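Galactofuranose-binding protein YtfQ (Escherichia coli, PDB 2VK2) binds alpha- and beta-galactofuranose in the periplasm and serves as the solute-binding component of the YtfQRT-YjfF ABC transporter for this sugar. Local coordinates at residues V59-I64 against E83-L88; V131-G136 against M194-N199; G168-S173 against D200-G205. All coordinates share one frame; numbering follows the deposited sequence.

Contact 1: V59-I64 against E83-L88; sequences VDAIFI and EIPVFL
Strands 61-64 and 86-88, in which I62 meets V86 and F63 meets F87, are the two strands of a beta-alpha-beta crossover whose helix is 73-81; they run parallel, their axes 4.7 Å apart at closest approach. Three backbone hydrogen bonds join them. I62 is held by both its N-H and its C=O: its N donates to P85 O at 3.0 Å, while its O accepts from F87 N at 2.9 Å. I64 N then reaches back to F87 O. P85 stands just before its strand and gives its O to I62; its ring CD lies against D60 O at 3.3 Å, on the side of the nitrogen, where another residue would carry an N-H.

On one face of the sheet F63 and F87 meet obliquely, their ring planes 66° apart. F63 CE1 comes over to F87 CD2 at 3.6 Å; with CG beside the backbone N (chi1 -72°), the F63 ring is brought to F87. The small A61 lies next to this pair, its CB touching F87 CE2. The other face is aliphatic: I84, just after helix 73-81, sends CG2 against I62 CG1 at 3.8 Å, and I64 CD1 packs on V86 CG1 at 3.9 Å. Beta-branched valine and isoleucine favour extended backbone angles and fill the space between sheet and helix without polar groups.

Helix 44-57 lies against the isoleucine face through F54, V55 and V51, whereas helix 252-265 closes over the phenylalanines with A255, A258 and L259. Strand 4-9 continues the sheet beyond 61-64, F63 bonding through its backbone to G6 and S8, and D60 OD2 takes the N-H of T4.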
loop_
_atom_site.group_PDB
_atom_site.type_symbol
_atom_site.label_atom_id
_atom_site.label_comp_id
_atom_site.label_asym_id
_atom_site.label_seq_id
_atom_site.Cartn_x
_atom_site.Cartn_y
_atom_site.Cartn_z
ATOM N N VAL A 59 -26.800 5.881 0.896
ATOM C CA VAL A 59 -25.768 6.608 1.641
ATOM C C VAL A 59 -25.430 7.905 0.906
ATOM O O VAL A 59 -25.724 8.054 -0.279
ATOM C CB VAL A 59 -24.478 5.768 1.836
ATOM C CG1 VAL A 59 -24.782 4.481 2.586
ATOM C CG2 VAL A 59 -23.801 5.479 0.500
ATOM N N ASP A 60 -24.815 8.843 1.617
ATOM C CA ASP A 60 -24.482 10.147 1.041
ATOM C C ASP A 60 -23.241 10.107 0.164
ATOM O O ASP A 60 -23.085 10.932 -0.730
ATOM C CB ASP A 60 -24.277 11.180 2.145
ATOM C CG ASP A 60 -25.528 11.414 2.947
ATOM O OD1 ASP A 60 -26.450 12.065 2.418
ATOM O OD2 ASP A 60 -25.604 10.931 4.092
ATOM N N ALA A 61 -22.350 9.164 0.436
ATOM C CA ALA A 61 -21.123 9.040 -0.332
ATOM C C ALA A 61 -20.588 7.638 -0.165
ATOM O O ALA A 61 -20.886 6.970 0.824
ATOM C CB ALA A 61 -20.097 10.057 0.133
ATOM N N ILE A 62 -19.816 7.196 -1.150
ATOM C CA ILE A 62 -19.178 5.889 -1.115
ATOM C C ILE A 62 -17.672 6.067 -1.249
ATOM O O ILE A 62 -17.203 6.790 -2.124
ATOM C CB ILE A 62 -19.729 4.967 -2.225
ATOM C CG1 ILE A 62 -21.191 4.625 -1.918
ATOM C CG2 ILE A 62 -18.901 3.685 -2.337
ATOM C CD1 ILE A 62 -21.948 4.016 -3.078
ATOM N N PHE A 63 -16.932 5.438 -0.341
ATOM C CA PHE A 63 -15.477 5.375 -0.414
ATOM C C PHE A 63 -15.133 3.956 -0.845
ATOM O O PHE A 63 -15.724 2.997 -0.350
ATOM C CB PHE A 63 -14.840 5.633 0.958
ATOM C CG PHE A 63 -14.910 7.065 1.450
ATOM C CD1 PHE A 63 -15.618 8.063 0.785
ATOM C CD2 PHE A 63 -14.269 7.395 2.639
ATOM C CE1 PHE A 63 -15.652 9.361 1.289
ATOM C CE2 PHE A 63 -14.310 8.680 3.142
ATOM C CZ PHE A 63 -14.998 9.663 2.471
ATOM N N ILE A 64 -14.186 3.811 -1.766
ATOM C CA ILE A 64 -13.741 2.489 -2.195
ATOM C C ILE A 64 -12.227 2.472 -2.195
ATOM O O ILE A 64 -11.607 3.380 -2.734
ATOM C CB ILE A 64 -14.199 2.146 -3.633
ATOM C CG1 ILE A 64 -15.720 2.249 -3.782
ATOM C CG2 ILE A 64 -13.731 0.744 -4.025
ATOM C CD1 ILE A 64 -16.178 2.200 -5.230
ATOM N N GLU A 83 -26.580 9.268 -8.221
ATOM C CA GLU A 83 -26.089 10.573 -7.778
ATOM C C GLU A 83 -25.404 10.506 -6.411
ATOM O O GLU A 83 -25.533 11.412 -5.589
ATOM C CB GLU A 83 -27.219 11.614 -7.798
ATOM C CG GLU A 83 -27.869 11.762 -9.172
ATOM C CD GLU A 83 -29.002 12.769 -9.189
ATOM O OE1 GLU A 83 -28.858 13.848 -8.578
ATOM O OE2 GLU A 83 -30.036 12.477 -9.827
ATOM N N ILE A 84 -24.655 9.427 -6.191
ATOM C CA ILE A 84 -23.884 9.246 -4.968
ATOM C C ILE A 84 -22.403 9.399 -5.315
ATOM O O ILE A 84 -21.862 8.589 -6.073
ATOM C CB ILE A 84 -24.141 7.858 -4.347
ATOM C CG1 ILE A 84 -25.615 7.717 -3.952
ATOM C CG2 ILE A 84 -23.244 7.636 -3.126
ATOM C CD1 ILE A 84 -26.000 6.333 -3.493
ATOM N N PRO A 85 -21.741 10.443 -4.779
ATOM C CA PRO A 85 -20.331 10.658 -5.107
ATOM C C PRO A 85 -19.432 9.544 -4.581
ATOM O O PRO A 85 -19.675 9.009 -3.494
ATOM C CB PRO A 85 -20.008 11.990 -4.423
ATOM C CG PRO A 85 -20.988 12.091 -3.321
ATOM C CD PRO A 85 -22.241 11.470 -3.848
ATOM N N VAL A 86 -18.411 9.210 -5.365
ATOM C CA VAL A 86 -17.484 8.130 -5.041
ATOM C C VAL A 86 -16.075 8.685 -4.887
ATOM O O VAL A 86 -15.615 9.485 -5.703
ATOM C CB VAL A 86 -17.499 7.036 -6.131
ATOM C CG1 VAL A 86 -16.390 6.011 -5.893
ATOM C CG2 VAL A 86 -18.858 6.357 -6.166
ATOM N N PHE A 87 -15.403 8.258 -3.818
ATOM C CA PHE A 87 -14.031 8.658 -3.532
ATOM C C PHE A 87 -13.178 7.403 -3.449
ATOM O O PHE A 87 -13.539 6.451 -2.766
ATOM C CB PHE A 87 -13.970 9.427 -2.209
ATOM C CG PHE A 87 -14.835 10.658 -2.185
ATOM C CD1 PHE A 87 -14.275 11.919 -2.336
ATOM C CD2 PHE A 87 -16.210 10.554 -2.024
ATOM C CE1 PHE A 87 -15.073 13.057 -2.326
ATOM C CE2 PHE A 87 -17.008 11.686 -2.013
ATOM C CZ PHE A 87 -16.441 12.936 -2.166
ATOM N N LEU A 88 -12.062 7.398 -4.169
ATOM C CA LEU A 88 -11.162 6.252 -4.169
ATOM C C LEU A 88 -10.037 6.495 -3.171
ATOM O O LEU A 88 -9.474 7.585 -3.123
ATOM C CB LEU A 88 -10.597 6.008 -5.570
ATOM C CG LEU A 88 -11.646 5.802 -6.667
ATOM C CD1 LEU A 88 -10.962 5.608 -8.009
ATOM C CD2 LEU A 88 -12.564 4.630 -6.350
#

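Contact 2: V131-G136 against M194-N199; sequences VVELQG and MVYAHN. With GZL (beta-D-galactofuranose), chain B.
The imidazole of H198 has Q135 CA over one face, 3.6 Å from the ring centroid in a CH-pi contact, and E133 OE2 at its edge, close to the ring plane. H198 NE2 donates to E133 OE2 at 2.8 Å. The donor arrives 44° out of the carboxylate plane, the two groups standing nearly perpendicular (79°). The same oxygen lies at the edge of the Y196 ring, 3.5 Å from CE2, and F150 stacks on that tyrosine. E133 gets there with an extended chain, CG anti to the backbone N (chi1 179°).

Behind these groups, strands 131-135 and 194-197 pair in parallel. V132 is held by both its N-H and its C=O, its N giving to M194 O and its O accepting from Y196 N; L134 likewise receives H198 N on its O and gives its own N to Y196 O at 2.8 Å. Beside E133 and Y196, V131 CG1 rests on M194 SD at 3.9 Å. V132, L134, V195 and A197 make up the opposite face: L134 CD1 meets V195 CG2 at 3.8 Å, and A197 is small enough for its CB to sit against L134 CB where the strands come closest. Helices 172-185 and 200-212 pack over it.

Just past the strand, N199 ND2 donates to O2 of the galactofuranose at 3.0 Å, nearly straight, and gives its other N-H to F170 O, while OD1 caps M202 N; one amide thus starts a helix, holds a pocket loop and reads a sugar hydroxyl. E133 is buried, but its OE1 is paired with K147 and S165. With lysine and histidine N-H groups both directed at it, the carboxylate would be expected to stay ionised.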
loop_
_atom_site.group_PDB
_atom_site.type_symbol
_atom_site.label_atom_id
_atom_site.label_comp_id
_atom_site.label_asym_id
_atom_site.label_seq_id
_atom_site.Cartn_x
_atom_site.Cartn_y
_atom_site.Cartn_z
ATOM N N VAL A 131 18.458 -8.995 -6.794
ATOM C CA VAL A 131 17.250 -8.621 -6.076
ATOM C C VAL A 131 16.170 -9.677 -6.272
ATOM O O VAL A 131 15.987 -10.193 -7.374
ATOM C CB VAL A 131 16.722 -7.258 -6.576
ATOM C CG1 VAL A 131 15.383 -6.919 -5.927
ATOM C CG2 VAL A 131 17.742 -6.166 -6.300
ATOM N N VAL A 132 15.470 -10.010 -5.195
ATOM C CA VAL A 132 14.234 -10.773 -5.295
ATOM C C VAL A 132 13.089 -9.848 -4.889
ATOM O O VAL A 132 13.204 -9.089 -3.919
ATOM C CB VAL A 132 14.264 -12.073 -4.455
ATOM C CG1 VAL A 132 15.402 -12.975 -4.925
ATOM C CG2 VAL A 132 14.384 -11.781 -2.960
ATOM N N GLU A 133 12.005 -9.886 -5.659
ATOM C CA GLU A 133 10.892 -8.964 -5.479
ATOM C C GLU A 133 9.648 -9.689 -4.991
ATOM O O GLU A 133 9.210 -10.662 -5.605
ATOM C CB GLU A 133 10.596 -8.239 -6.795
ATOM C CG GLU A 133 9.425 -7.254 -6.726
ATOM C CD GLU A 133 9.181 -6.541 -8.038
ATOM O OE1 GLU A 133 9.311 -7.188 -9.099
ATOM O OE2 GLU A 133 8.852 -5.338 -8.008
ATOM N N LEU A 134 9.090 -9.205 -3.887
ATOM C CA LEU A 134 7.802 -9.661 -3.396
ATOM C C LEU A 134 6.772 -8.618 -3.809
ATOM O O LEU A 134 6.698 -7.535 -3.227
ATOM C CB LEU A 134 7.828 -9.831 -1.876
ATOM C CG LEU A 134 8.792 -10.911 -1.371
ATOM C CD1 LEU A 134 8.937 -10.850 0.144
ATOM C CD2 LEU A 134 8.331 -12.291 -1.808
ATOM N N GLN A 135 5.993 -8.934 -4.840
ATOM C CA GLN A 135 4.996 -8.002 -5.349
ATOM C C GLN A 135 3.740 -8.013 -4.504
ATOM O O GLN A 135 3.440 -8.986 -3.822
ATOM C CB GLN A 135 4.594 -8.346 -6.785
ATOM C CG GLN A 135 5.723 -8.356 -7.789
ATOM C CD GLN A 135 5.211 -8.527 -9.207
ATOM O OE1 GLN A 135 4.138 -8.029 -9.559
ATOM N NE2 GLN A 135 5.977 -9.231 -10.030
ATOM N N GLY A 136 2.985 -6.927 -4.588
ATOM C CA GLY A 136 1.661 -6.873 -4.001
ATOM C C GLY A 136 0.664 -7.655 -4.833
ATOM O O GLY A 136 1.022 -8.301 -5.820
ATOM N N MET A 194 19.385 -8.651 -1.947
ATOM C CA MET A 194 18.358 -7.766 -1.416
ATOM C C MET A 194 16.963 -8.273 -1.760
ATOM O O MET A 194 16.740 -8.819 -2.845
ATOM C CB MET A 194 18.575 -6.360 -1.983
ATOM C CG MET A 194 17.596 -5.302 -1.504
ATOM S SD MET A 194 16.314 -4.946 -2.722
ATOM C CE MET A 194 15.524 -3.533 -1.950
ATOM N N VAL A 195 16.035 -8.106 -0.822
ATOM C CA VAL A 195 14.620 -8.335 -1.088
ATOM C C VAL A 195 13.900 -6.993 -1.120
ATOM O O VAL A 195 14.031 -6.182 -0.200
ATOM C CB VAL A 195 13.953 -9.303 -0.068
ATOM C CG1 VAL A 195 14.191 -8.860 1.377
ATOM C CG2 VAL A 195 12.455 -9.437 -0.354
ATOM N N TYR A 196 13.175 -6.767 -2.215
ATOM C CA TYR A 196 12.327 -5.601 -2.396
ATOM C C TYR A 196 10.896 -6.078 -2.250
ATOM O O TYR A 196 10.428 -6.886 -3.051
ATOM C CB TYR A 196 12.537 -4.987 -3.787
ATOM C CG TYR A 196 11.533 -3.907 -4.150
ATOM C CD1 TYR A 196 11.239 -2.874 -3.263
ATOM C CD2 TYR A 196 10.883 -3.915 -5.383
ATOM C CE1 TYR A 196 10.322 -1.888 -3.586
ATOM C CE2 TYR A 196 9.964 -2.926 -5.717
ATOM C CZ TYR A 196 9.692 -1.914 -4.814
ATOM O OH TYR A 196 8.789 -0.919 -5.114
ATOM N N ALA A 197 10.203 -5.597 -1.224
ATOM C CA ALA A 197 8.815 -5.979 -1.008
ATOM C C ALA A 197 7.924 -4.762 -1.180
ATOM O O ALA A 197 8.218 -3.685 -0.665
ATOM C CB ALA A 197 8.635 -6.583 0.368
ATOM N N HIS A 198 6.820 -4.937 -1.899
ATOM C CA HIS A 198 5.897 -3.831 -2.152
ATOM C C HIS A 198 5.197 -3.329 -0.894
ATOM O O HIS A 198 4.674 -2.224 -0.893
ATOM C CB HIS A 198 4.869 -4.217 -3.209
ATOM C CG HIS A 198 5.453 -4.390 -4.572
ATOM N ND1 HIS A 198 4.670 -4.607 -5.683
ATOM C CD2 HIS A 198 6.734 -4.360 -5.010
ATOM C CE1 HIS A 198 5.446 -4.726 -6.744
ATOM N NE2 HIS A 198 6.702 -4.573 -6.367
ATOM N N ASN A 199 5.189 -4.127 0.173
ATOM C CA ASN A 199 4.865 -3.597 1.492
ATOM C C ASN A 199 5.764 -4.162 2.583
ATOM O O ASN A 199 6.411 -5.194 2.398
ATOM C CB ASN A 199 3.362 -3.720 1.836
ATOM C CG ASN A 199 2.930 -5.121 2.265
ATOM O OD1 ASN A 199 3.635 -6.105 2.077
ATOM N ND2 ASN A 199 1.725 -5.207 2.818
HETATM C C6 GZL B . -1.308 1.238 -0.271
HETATM C C5 GZL B . -1.889 0.041 -0.484
HETATM C C4 GZL B . -1.324 -1.275 0.015
HETATM C C3 GZL B . -0.258 -1.319 1.075
HETATM C C2 GZL B . -0.562 -2.229 1.991
HETATM O O6 GZL B . -1.838 2.367 -0.752
HETATM O O5 GZL B . -2.981 -0.025 -1.254
HETATM O O4 GZL B . -2.370 -2.082 0.575
HETATM O O3 GZL B . 0.856 -0.598 1.012
HETATM C C1 GZL B . -1.909 -2.798 1.726
HETATM O O2 GZL B . 0.155 -2.618 3.047
HETATM O O1 GZL B . -1.849 -4.192 1.444
#

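Contact 3: G168-S173 against D200-G205. With GZL (beta-D-galactofuranose), chain B.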
loop_
_atom_site.group_PDB
_atom_site.type_symbol
_atom_site.label_atom_id
_atom_site.label_comp_id
_atom_site.label_asym_id
_atom_site.label_seq_id
_atom_site.Cartn_x
_atom_site.Cartn_y
_atom_site.Cartn_z
ATOM N N GLY A 168 3.392 -11.696 -3.175
ATOM C CA GLY A 168 3.214 -12.189 -1.816
ATOM C C GLY A 168 1.897 -11.732 -1.212
ATOM O O GLY A 168 1.738 -11.748 0.006
ATOM N N ASP A 169 0.966 -11.292 -2.063
ATOM C CA ASP A 169 -0.406 -10.939 -1.656
ATOM C C ASP A 169 -0.505 -9.824 -0.601
ATOM O O ASP A 169 -1.544 -9.675 0.043
ATOM C CB ASP A 169 -1.158 -12.182 -1.148
ATOM C CG ASP A 169 -1.186 -13.319 -2.158
ATOM O OD1 ASP A 169 -0.867 -13.092 -3.343
ATOM O OD2 ASP A 169 -1.533 -14.449 -1.754
ATOM N N PHE A 170 0.567 -9.050 -0.426
ATOM C CA PHE A 170 0.643 -8.000 0.598
ATOM C C PHE A 170 0.544 -8.516 2.054
ATOM O O PHE A 170 0.304 -7.726 2.967
ATOM C CB PHE A 170 -0.427 -6.907 0.353
ATOM C CG PHE A 170 -0.040 -5.853 -0.668
ATOM C CD1 PHE A 170 1.214 -5.252 -0.650
ATOM C CD2 PHE A 170 -0.972 -5.408 -1.602
ATOM C CE1 PHE A 170 1.542 -4.261 -1.561
ATOM C CE2 PHE A 170 -0.641 -4.420 -2.523
ATOM C CZ PHE A 170 0.614 -3.840 -2.493
ATOM N N THR A 171 0.748 -9.815 2.274
ATOM C CA THR A 171 0.664 -10.378 3.628
ATOM C C THR A 171 2.009 -10.875 4.144
ATOM O O THR A 171 2.889 -11.264 3.380
ATOM C CB THR A 171 -0.339 -11.549 3.729
ATOM O OG1 THR A 171 0.162 -12.684 3.019
ATOM C CG2 THR A 171 -1.698 -11.154 3.178
ATOM N N ARG A 172 2.138 -10.872 5.464
ATOM C CA ARG A 172 3.323 -11.395 6.131
ATOM C C ARG A 172 3.497 -12.890 5.866
ATOM O O ARG A 172 4.599 -13.344 5.542
ATOM C CB ARG A 172 3.232 -11.122 7.638
ATOM C CG ARG A 172 4.537 -11.281 8.387
ATOM C CD ARG A 172 4.413 -10.815 9.833
ATOM N NE ARG A 172 4.199 -9.370 9.951
ATOM C CZ ARG A 172 4.265 -8.686 11.095
ATOM N NH1 ARG A 172 4.544 -9.301 12.241
ATOM N NH2 ARG A 172 4.060 -7.377 11.098
ATOM N N SER A 173 2.405 -13.645 5.977
ATOM C CA SER A 173 2.465 -15.098 5.827
ATOM C C SER A 173 2.866 -15.516 4.412
ATOM O O SER A 173 3.726 -16.382 4.241
ATOM C CB SER A 173 1.134 -15.746 6.222
ATOM O OG SER A 173 0.063 -15.250 5.441
ATOM N N ASP A 200 5.814 -3.451 3.706
ATOM C CA ASP A 200 6.607 -3.870 4.862
ATOM C C ASP A 200 6.230 -5.261 5.352
ATOM O O ASP A 200 7.103 -6.055 5.682
ATOM C CB ASP A 200 6.421 -2.912 6.045
ATOM C CG ASP A 200 7.036 -1.539 5.825
ATOM O OD1 ASP A 200 7.977 -1.365 5.017
ATOM O OD2 ASP A 200 6.567 -0.617 6.511
ATOM N N ASP A 201 4.931 -5.548 5.423
ATOM C CA ASP A 201 4.468 -6.824 5.977
ATOM C C ASP A 201 5.076 -8.020 5.252
ATOM O O ASP A 201 5.553 -8.953 5.893
ATOM C CB ASP A 201 2.936 -6.918 5.969
ATOM C CG ASP A 201 2.296 -6.189 7.140
ATOM O OD1 ASP A 201 2.827 -5.145 7.570
ATOM O OD2 ASP A 201 1.250 -6.662 7.630
ATOM N N MET A 202 5.080 -7.986 3.922
ATOM C CA MET A 202 5.704 -9.061 3.146
ATOM C C MET A 202 7.191 -9.196 3.473
ATOM O O MET A 202 7.697 -10.311 3.584
ATOM C CB MET A 202 5.516 -8.847 1.644
ATOM C CG MET A 202 4.116 -9.176 1.159
ATOM S SD MET A 202 3.935 -9.083 -0.630
ATOM C CE MET A 202 4.430 -7.388 -0.942
ATOM N N VAL A 203 7.876 -8.067 3.642
ATOM C CA VAL A 203 9.307 -8.093 3.956
ATOM C C VAL A 203 9.565 -8.571 5.392
ATOM O O VAL A 203 10.608 -9.163 5.666
ATOM C CB VAL A 203 9.989 -6.718 3.696
ATOM C CG1 VAL A 203 10.360 -6.017 4.999
ATOM C CG2 VAL A 203 11.228 -6.902 2.832
ATOM N N ILE A 204 8.621 -8.331 6.298
ATOM C CA ILE A 204 8.738 -8.827 7.671
ATOM C C ILE A 204 8.632 -10.356 7.682
ATOM O O ILE A 204 9.361 -11.027 8.414
ATOM C CB ILE A 204 7.693 -8.166 8.597
ATOM C CG1 ILE A 204 8.041 -6.687 8.791
ATOM C CG2 ILE A 204 7.653 -8.862 9.949
ATOM C CD1 ILE A 204 6.915 -5.845 9.326
ATOM N N GLY A 205 7.737 -10.902 6.862
ATOM C CA GLY A 205 7.705 -12.342 6.619
ATOM C C GLY A 205 9.001 -12.836 5.998
ATOM O O GLY A 205 9.533 -13.875 6.398
HETATM C C6 GZL B . -1.308 1.238 -0.271
HETATM C C5 GZL B . -1.889 0.041 -0.484
HETATM C C4 GZL B . -1.324 -1.275 0.015
HETATM C C3 GZL B . -0.258 -1.319 1.075
HETATM C C2 GZL B . -0.562 -2.229 1.991
HETATM O O6 GZL B . -1.838 2.367 -0.752
HETATM O O5 GZL B . -2.981 -0.025 -1.254
HETATM O O4 GZL B . -2.370 -2.082 0.575
HETATM O O3 GZL B . 0.856 -0.598 1.012
HETATM C C1 GZL B . -1.909 -2.798 1.726
HETATM O O2 GZL B . 0.155 -2.618 3.047
HETATM O O1 GZL B . -1.849 -4.192 1.444
HETATM O O HOH W 1 0.224 -9.282 6.912
#
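F170 and M202 meet where the sugar pocket backs onto a helix: M202 CE touches F170 CD1 at 3.9 Å, obliquely to the ring, while galactofuranose C4 sits over one face of that ring. The sugar's O1 comes to 3.2 Å from F170 CG. A flat apolar ring suits this place, offering a face to the sugar and an apolar surface to the methyl of M202. The bend at the last torsion of M202 (chi3 -58°) turns CE toward F170. Its SD lies against the backbone of the turn, 3.4 Å from F170 N.

F170 stands in a type I' turn, G168 to T171, which fixes its backbone and is closed by T171 N on G168 O. T171 then caps helix 172-185 with OG1 on K174 N. R172 crosses over I204, with CG2 under one face of its guanidinium, 3.5 Å from NE. Where R172 O meets G205 CA at 3.4 Å, the helices come too close for a side chain on G205.

No direct hydrogen bond crosses between the two segments. In one of the two conformers of D201, its OD2 accepts from G15 N and a water bridges it to R172 N, 2.9 Å from each. Water thus joins the R172 backbone to the D201 carboxylate, while the charge of the R172 guanidinium is met in a salt bridge by D231 instead of by D201.

Overall arrangement
From the N terminus, contact 1 comes first, closing a short loop when strand 86-89 returns beside 61-64 after helix 73-81, within the all-parallel sheet of one lobe. Contacts 2 and 3 belong to the mixed sheet of the other lobe and cross along the chain: 131-136, 168-173, 194-199 and 200-205 follow in turn, so each loop is closed across the other. They also touch, through Q135 O with G168 N and through the packing of M202 on L134 O. Contact 1 lies on the opposite side of the chain's centre, about 33 Å from contact 2 between centres. The galactofuranose sits between the lobes, touching contacts 2 and 3.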